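Local structure of enoyl-CoA hydratase (Geobacillus kaustophilus, 2PPY) at residues L11-E16 and A20-H25; V55-S60 and E199-L204. The protein probably catalyses the hydration of enoyl-CoA thioesters in fatty acid beta-oxidation. All blocks are in the same frame, centred on the assembly; numbering follows the deposited sequence.

Contact 1 of 2, residues L11-E16 and A20-H25; sequences LTVFKE and AEIHLH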
loop_
_atom_site.group_PDB
_atom_site.type_symbol
_atom_site.label_atom_id
_atom_site.label_comp_id
_atom_site.label_asym_id
_atom_site.label_seq_id
_atom_site.Cartn_x
_atom_site.Cartn_y
_atom_site.Cartn_z
ATOM N N LEU A 11 -16.654 28.022 -19.479
ATOM C CA LEU A 11 -16.631 28.410 -18.080
ATOM C C LEU A 11 -16.017 29.786 -17.882
ATOM O O LEU A 11 -15.334 30.304 -18.764
ATOM C CB LEU A 11 -15.848 27.355 -17.281
ATOM C CG LEU A 11 -14.478 27.601 -16.622
ATOM C CD1 LEU A 11 -13.893 26.242 -16.250
ATOM C CD2 LEU A 11 -13.509 28.313 -17.542
ATOM N N THR A 12 -16.261 30.365 -16.709
ATOM C CA THR A 12 -15.724 31.672 -16.356
ATOM C C THR A 12 -15.109 31.613 -14.960
ATOM O O THR A 12 -15.670 31.003 -14.048
ATOM C CB THR A 12 -16.829 32.752 -16.371
ATOM O OG1 THR A 12 -17.328 32.904 -17.703
ATOM C CG2 THR A 12 -16.285 34.086 -15.889
ATOM N N VAL A 13 -13.950 32.241 -14.800
ATOM C CA VAL A 13 -13.269 32.265 -13.512
ATOM C C VAL A 13 -13.304 33.674 -12.931
ATOM O O VAL A 13 -12.929 34.637 -13.597
ATOM C CB VAL A 13 -11.788 31.822 -13.641
ATOM C CG1 VAL A 13 -11.108 31.878 -12.279
ATOM C CG2 VAL A 13 -11.706 30.417 -14.209
ATOM N N PHE A 14 -13.764 33.783 -11.689
ATOM C CA PHE A 14 -13.839 35.060 -10.986
ATOM C C PHE A 14 -12.888 34.988 -9.796
ATOM O O PHE A 14 -12.907 34.013 -9.045
ATOM C CB PHE A 14 -15.260 35.312 -10.471
ATOM C CG PHE A 14 -16.286 35.476 -11.555
ATOM C CD1 PHE A 14 -16.293 36.608 -12.362
ATOM C CD2 PHE A 14 -17.254 34.499 -11.765
ATOM C CE1 PHE A 14 -17.253 36.768 -13.366
ATOM C CE2 PHE A 14 -18.219 34.647 -12.764
ATOM C CZ PHE A 14 -18.216 35.785 -13.566
ATOM N N LYS A 15 -12.054 36.010 -9.625
ATOM C CA LYS A 15 -11.113 36.036 -8.511
ATOM C C LYS A 15 -11.354 37.258 -7.644
ATOM O O LYS A 15 -11.454 38.377 -8.149
ATOM C CB LYS A 15 -9.669 36.061 -9.013
ATOM C CG LYS A 15 -9.221 34.796 -9.734
ATOM C CD LYS A 15 -7.751 34.904 -10.084
ATOM C CE LYS A 15 -7.269 33.731 -10.916
ATOM N NZ LYS A 15 -5.821 33.884 -11.246
ATOM N N GLU A 16 -11.434 37.043 -6.336
ATOM C CA GLU A 16 -11.670 38.139 -5.416
ATOM C C GLU A 16 -11.373 37.736 -3.978
ATOM O O GLU A 16 -11.826 36.697 -3.510
ATOM C CB GLU A 16 -13.124 38.606 -5.548
ATOM C CG GLU A 16 -13.486 39.832 -4.730
ATOM C CD GLU A 16 -14.875 40.352 -5.064
ATOM O OE1 GLU A 16 -15.855 39.589 -4.913
ATOM O OE2 GLU A 16 -14.987 41.526 -5.479
ATOM N N ALA A 20 -11.626 32.026 -5.632
ATOM C CA ALA A 20 -11.835 31.949 -7.068
ATOM C C ALA A 20 -13.081 31.118 -7.290
ATOM O O ALA A 20 -13.272 30.090 -6.643
ATOM C CB ALA A 20 -10.640 31.295 -7.753
ATOM N N GLU A 21 -13.946 31.574 -8.186
ATOM C CA GLU A 21 -15.160 30.835 -8.476
ATOM C C GLU A 21 -15.118 30.425 -9.931
ATOM O O GLU A 21 -14.951 31.261 -10.816
ATOM C CB GLU A 21 -16.409 31.684 -8.230
ATOM C CG GLU A 21 -16.498 32.315 -6.859
ATOM C CD GLU A 21 -17.892 32.844 -6.560
ATOM O OE1 GLU A 21 -18.605 33.216 -7.514
ATOM O OE2 GLU A 21 -18.272 32.897 -5.371
ATOM N N ILE A 22 -15.252 29.128 -10.172
ATOM C CA ILE A 22 -15.252 28.617 -11.529
ATOM C C ILE A 22 -16.709 28.341 -11.872
ATOM O O ILE A 22 -17.299 27.372 -11.385
ATOM C CB ILE A 22 -14.438 27.311 -11.639
ATOM C CG1 ILE A 22 -13.014 27.534 -11.117
ATOM C CG2 ILE A 22 -14.402 26.853 -13.089
ATOM C CD1 ILE A 22 -12.134 26.283 -11.134
ATOM N N HIS A 23 -17.297 29.214 -12.686
ATOM C CA HIS A 23 -18.687 29.047 -13.081
ATOM C C HIS A 23 -18.775 28.243 -14.362
ATOM O O HIS A 23 -18.096 28.544 -15.340
ATOM C CB HIS A 23 -19.359 30.407 -13.275
ATOM C CG HIS A 23 -19.609 31.144 -11.998
ATOM N ND1 HIS A 23 -20.877 31.401 -11.522
ATOM C CD2 HIS A 23 -18.753 31.674 -11.092
ATOM C CE1 HIS A 23 -20.791 32.060 -10.380
ATOM N NE2 HIS A 23 -19.513 32.239 -10.098
ATOM N N LEU A 24 -19.615 27.216 -14.347
ATOM C CA LEU A 24 -19.794 26.364 -15.507
ATOM C C LEU A 24 -21.030 26.792 -16.304
ATOM O O LEU A 24 -22.121 26.916 -15.751
ATOM C CB LEU A 24 -19.950 24.907 -15.062
ATOM C CG LEU A 24 -18.890 24.363 -14.091
ATOM C CD1 LEU A 24 -19.211 22.914 -13.744
ATOM C CD2 LEU A 24 -17.510 24.463 -14.714
ATOM N N HIS A 25 -20.845 27.028 -17.597
ATOM C CA HIS A 25 -21.937 27.416 -18.484
ATOM C C HIS A 25 -21.689 26.792 -19.852
ATOM O O HIS A 25 -21.319 27.473 -20.801
ATOM C CB HIS A 25 -22.040 28.950 -18.606
ATOM C CG HIS A 25 -20.737 29.628 -18.907
ATOM N ND1 HIS A 25 -20.064 30.385 -17.974
ATOM C CD2 HIS A 25 -19.993 29.676 -20.038
ATOM C CE1 HIS A 25 -18.961 30.872 -18.517
ATOM N NE2 HIS A 25 -18.895 30.454 -19.768
#
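Thr12 pairs with His23 and Phe14 with Glu21 through four backbone hydrogen bonds between two antiparallel strands. Thr12 N gives to His23 O at 2.9 Å, and His23 N returns a bond to Thr12 O at 2.8 Å. The Phe14 and Glu21 pair repeats this pattern.

On the face that carries these four side chains, the rings of Phe14 and His23 meet. Both CG atoms sit anti to the carbonyl carbon (chi1 -65° and -72°), which brings the rings together. Phe14 turns its edge to one face of His23 in an offset edge-to-face pair, planes at 85°, with CD2 of Phe14 3.3 Å from CD2 of His23. The imidazole is also held by polar bonds. Its NE2 gives a hydrogen bond of 2.9 Å to Glu21 OE1, and its ND1 hydrogen-bonds Asp61 OD1. Glu21 OE2 forms a salt bridge with Arg198. With an alanine in place of His23, Glu21 OE1 and Asp61 OD1 would probably lose their imidazole partner, and the Phe14 edge the ring face it meets.

Apolar packing marks the other face. Leu11 CD1 presses on Ile22 CG2 at 3.3 Å, tighter than usual, and both side chains touch Phe40 of helix 34-48. The arrangement is a beta hairpin at one side of the crotonase-fold sheet, with strand 4-7 beyond it.

Contact 2 of 2, residues V55-S60 and E199-L204; sequences VVIVMS and EYARKL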
loop_
_atom_site.group_PDB
_atom_site.type_symbol
_atom_site.label_atom_id
_atom_site.label_comp_id
_atom_site.label_asym_id
_atom_site.label_seq_id
_atom_site.Cartn_x
_atom_site.Cartn_y
_atom_site.Cartn_z
ATOM N N VAL A 55 -8.908 29.547 -1.832
ATOM C CA VAL A 55 -10.089 28.706 -1.924
ATOM C C VAL A 55 -10.710 28.774 -3.312
ATOM O O VAL A 55 -10.708 29.820 -3.960
ATOM C CB VAL A 55 -11.166 29.128 -0.894
ATOM C CG1 VAL A 55 -12.359 28.185 -0.971
ATOM C CG2 VAL A 55 -10.577 29.127 0.509
ATOM N N VAL A 56 -11.243 27.651 -3.771
ATOM C CA VAL A 56 -11.883 27.611 -5.075
ATOM C C VAL A 56 -13.277 27.014 -4.954
ATOM O O VAL A 56 -13.452 25.929 -4.398
ATOM C CB VAL A 56 -11.084 26.771 -6.086
ATOM C CG1 VAL A 56 -11.828 26.731 -7.422
ATOM C CG2 VAL A 56 -9.688 27.352 -6.267
ATOM N N ILE A 57 -14.270 27.738 -5.453
ATOM C CA ILE A 57 -15.637 27.247 -5.425
ATOM C C ILE A 57 -16.049 26.924 -6.855
ATOM O O ILE A 57 -15.948 27.765 -7.746
ATOM C CB ILE A 57 -16.636 28.294 -4.892
ATOM C CG1 ILE A 57 -16.257 28.736 -3.483
ATOM C CG2 ILE A 57 -18.036 27.689 -4.874
ATOM C CD1 ILE A 57 -17.130 29.877 -2.954
ATOM N N VAL A 58 -16.507 25.705 -7.081
ATOM C CA VAL A 58 -16.949 25.343 -8.410
ATOM C C VAL A 58 -18.471 25.342 -8.377
ATOM O O VAL A 58 -19.078 24.635 -7.577
ATOM C CB VAL A 58 -16.423 23.952 -8.813
ATOM C CG1 VAL A 58 -16.877 23.609 -10.228
ATOM C CG2 VAL A 58 -14.900 23.932 -8.715
HETATM N N MSE A 59 -19.082 26.173 -9.216
HETATM C CA MSE A 59 -20.536 26.246 -9.281
HETATM C C MSE A 59 -21.039 26.292 -10.715
HETATM O O MSE A 59 -20.258 26.430 -11.653
HETATM C CB MSE A 59 -21.067 27.444 -8.479
HETATM C CG MSE A 59 -20.218 28.701 -8.511
HETATM SE SE MSE A 59 -21.064 30.175 -7.543
HETATM C CE MSE A 59 -20.369 29.888 -5.770
ATOM N N SER A 60 -22.350 26.157 -10.876
ATOM C CA SER A 60 -22.973 26.149 -12.192
ATOM C C SER A 60 -23.943 27.306 -12.378
ATOM O O SER A 60 -24.662 27.676 -11.447
ATOM C CB SER A 60 -23.719 24.825 -12.397
ATOM O OG SER A 60 -24.469 24.825 -13.600
ATOM N N GLU A 199 -19.841 32.007 2.291
ATOM C CA GLU A 199 -19.581 32.387 3.675
ATOM C C GLU A 199 -18.538 31.448 4.276
ATOM O O GLU A 199 -17.659 31.881 5.020
ATOM C CB GLU A 199 -20.877 32.323 4.484
ATOM C CG GLU A 199 -20.726 32.685 5.948
ATOM C CD GLU A 199 -22.060 32.709 6.673
ATOM O OE1 GLU A 199 -22.937 33.503 6.269
ATOM O OE2 GLU A 199 -22.232 31.935 7.641
ATOM N N TYR A 200 -18.637 30.165 3.939
ATOM C CA TYR A 200 -17.698 29.161 4.432
ATOM C C TYR A 200 -16.323 29.441 3.849
ATOM O O TYR A 200 -15.323 29.438 4.567
ATOM C CB TYR A 200 -18.177 27.763 4.026
ATOM C CG TYR A 200 -17.329 26.609 4.526
ATOM C CD1 TYR A 200 -16.128 26.273 3.901
ATOM C CD2 TYR A 200 -17.757 25.821 5.596
ATOM C CE1 TYR A 200 -15.372 25.170 4.324
ATOM C CE2 TYR A 200 -17.009 24.718 6.029
ATOM C CZ TYR A 200 -15.820 24.398 5.385
ATOM O OH TYR A 200 -15.092 23.295 5.783
ATOM N N ALA A 201 -16.279 29.696 2.544
ATOM C CA ALA A 201 -15.022 29.988 1.867
ATOM C C ALA A 201 -14.405 31.267 2.430
ATOM O O ALA A 201 -13.191 31.347 2.619
ATOM C CB ALA A 201 -15.249 30.125 0.366
ATOM N N ARG A 202 -15.241 32.269 2.694
ATOM C CA ARG A 202 -14.750 33.523 3.248
ATOM C C ARG A 202 -13.992 33.277 4.549
ATOM O O ARG A 202 -12.882 33.783 4.726
ATOM C CB ARG A 202 -15.905 34.502 3.500
ATOM C CG ARG A 202 -16.417 35.211 2.249
ATOM C CD ARG A 202 -17.362 36.359 2.605
ATOM N NE ARG A 202 -18.679 35.906 3.055
ATOM C CZ ARG A 202 -19.679 35.579 2.240
ATOM N NH1 ARG A 202 -19.517 35.654 0.926
ATOM N NH2 ARG A 202 -20.842 35.179 2.737
ATOM N N LYS A 203 -14.589 32.501 5.452
ATOM C CA LYS A 203 -13.950 32.196 6.730
ATOM C C LYS A 203 -12.588 31.528 6.535
ATOM O O LYS A 203 -11.639 31.814 7.266
ATOM C CB LYS A 203 -14.843 31.292 7.587
ATOM C CG LYS A 203 -16.065 31.979 8.195
ATOM C CD LYS A 203 -16.766 31.056 9.192
ATOM C CE LYS A 203 -17.926 31.745 9.905
ATOM N NZ LYS A 203 -19.055 32.078 8.992
ATOM N N LEU A 204 -12.490 30.636 5.555
ATOM C CA LEU A 204 -11.220 29.968 5.287
ATOM C C LEU A 204 -10.202 30.977 4.779
ATOM O O LEU A 204 -9.081 31.050 5.287
ATOM C CB LEU A 204 -11.390 28.854 4.244
ATOM C CG LEU A 204 -12.137 27.584 4.657
ATOM C CD1 LEU A 204 -12.129 26.592 3.501
ATOM C CD2 LEU A 204 -11.468 26.973 5.883
#
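Val55 and Ala201 meet where helix 193-205 lies against strand 55-60 of the central sheet of the crotonase fold. The helix segment runs nearly antiparallel to the strand segment, at 168°, and their axes come within 9.0 Å. This is alpha/beta layer packing, made wholly by apolar side chains.

The tight part is small. Alternate strand residues, Val55 and Ile57, point toward the helix, while Val56 points away. On the helix, Ala201 and Leu204 point back at the strand from successive turns. Ala201 is the focus, because its CB meets both strand residues. The short methyl lets the helix come close, and the CA atoms of Val55 and Ala201 are 6.4 Å apart. Val55 uses both branches. CG1, anti to the backbone N (chi1 -177°), goes to Ala201, and CG2 goes to Leu204, whose side chain it crosses at about a right angle. Leu204 also packs on Ile168 of a second subunit. Tyr200 hydrogen-bonds Asp165 of that subunit through its OH, so this helix also takes part in the hexamer.

The solvent side is looser and polar. Arg202 points away from the strand, and Lys203 is likewise exposed. Lys203 NZ forms a long salt bridge of 3.5 Å with Glu199 OE2, one helical turn back.

The buried side is held by three close carbon pairs. Val55 CG1 lies 3.7 Å from Ala201 CB, and Val55 CG2 lies 3.8 Å from Leu204 CB. On the same methyl of Ala201, the extended Ile57 side chain ends with CD1 3.8 Å from CB.

Contacts 1 and 2 lie about 11 Å apart, centre to centre, and share one mixed sheet. Strands 19-24 and 55-60 are parallel neighbours in it. They are joined by probable backbone hydrogen bonds, Ala20 O to Ile57 N at 2.8 Å and Ile22 N to Ile57 O at 2.9 Å. Along the chain the contacts come in series. Contact 1 is a local hairpin, whereas contact 2 spans 138 intervening residues and brings helix 193-205 back onto the sheet. Selenomethionine Met59 packs on both Glu21 and His23. Arg198 of helix 193-205 makes a salt bridge with Glu21, so the helix reaches both contacts and ties the early hairpin to the late part of the fold.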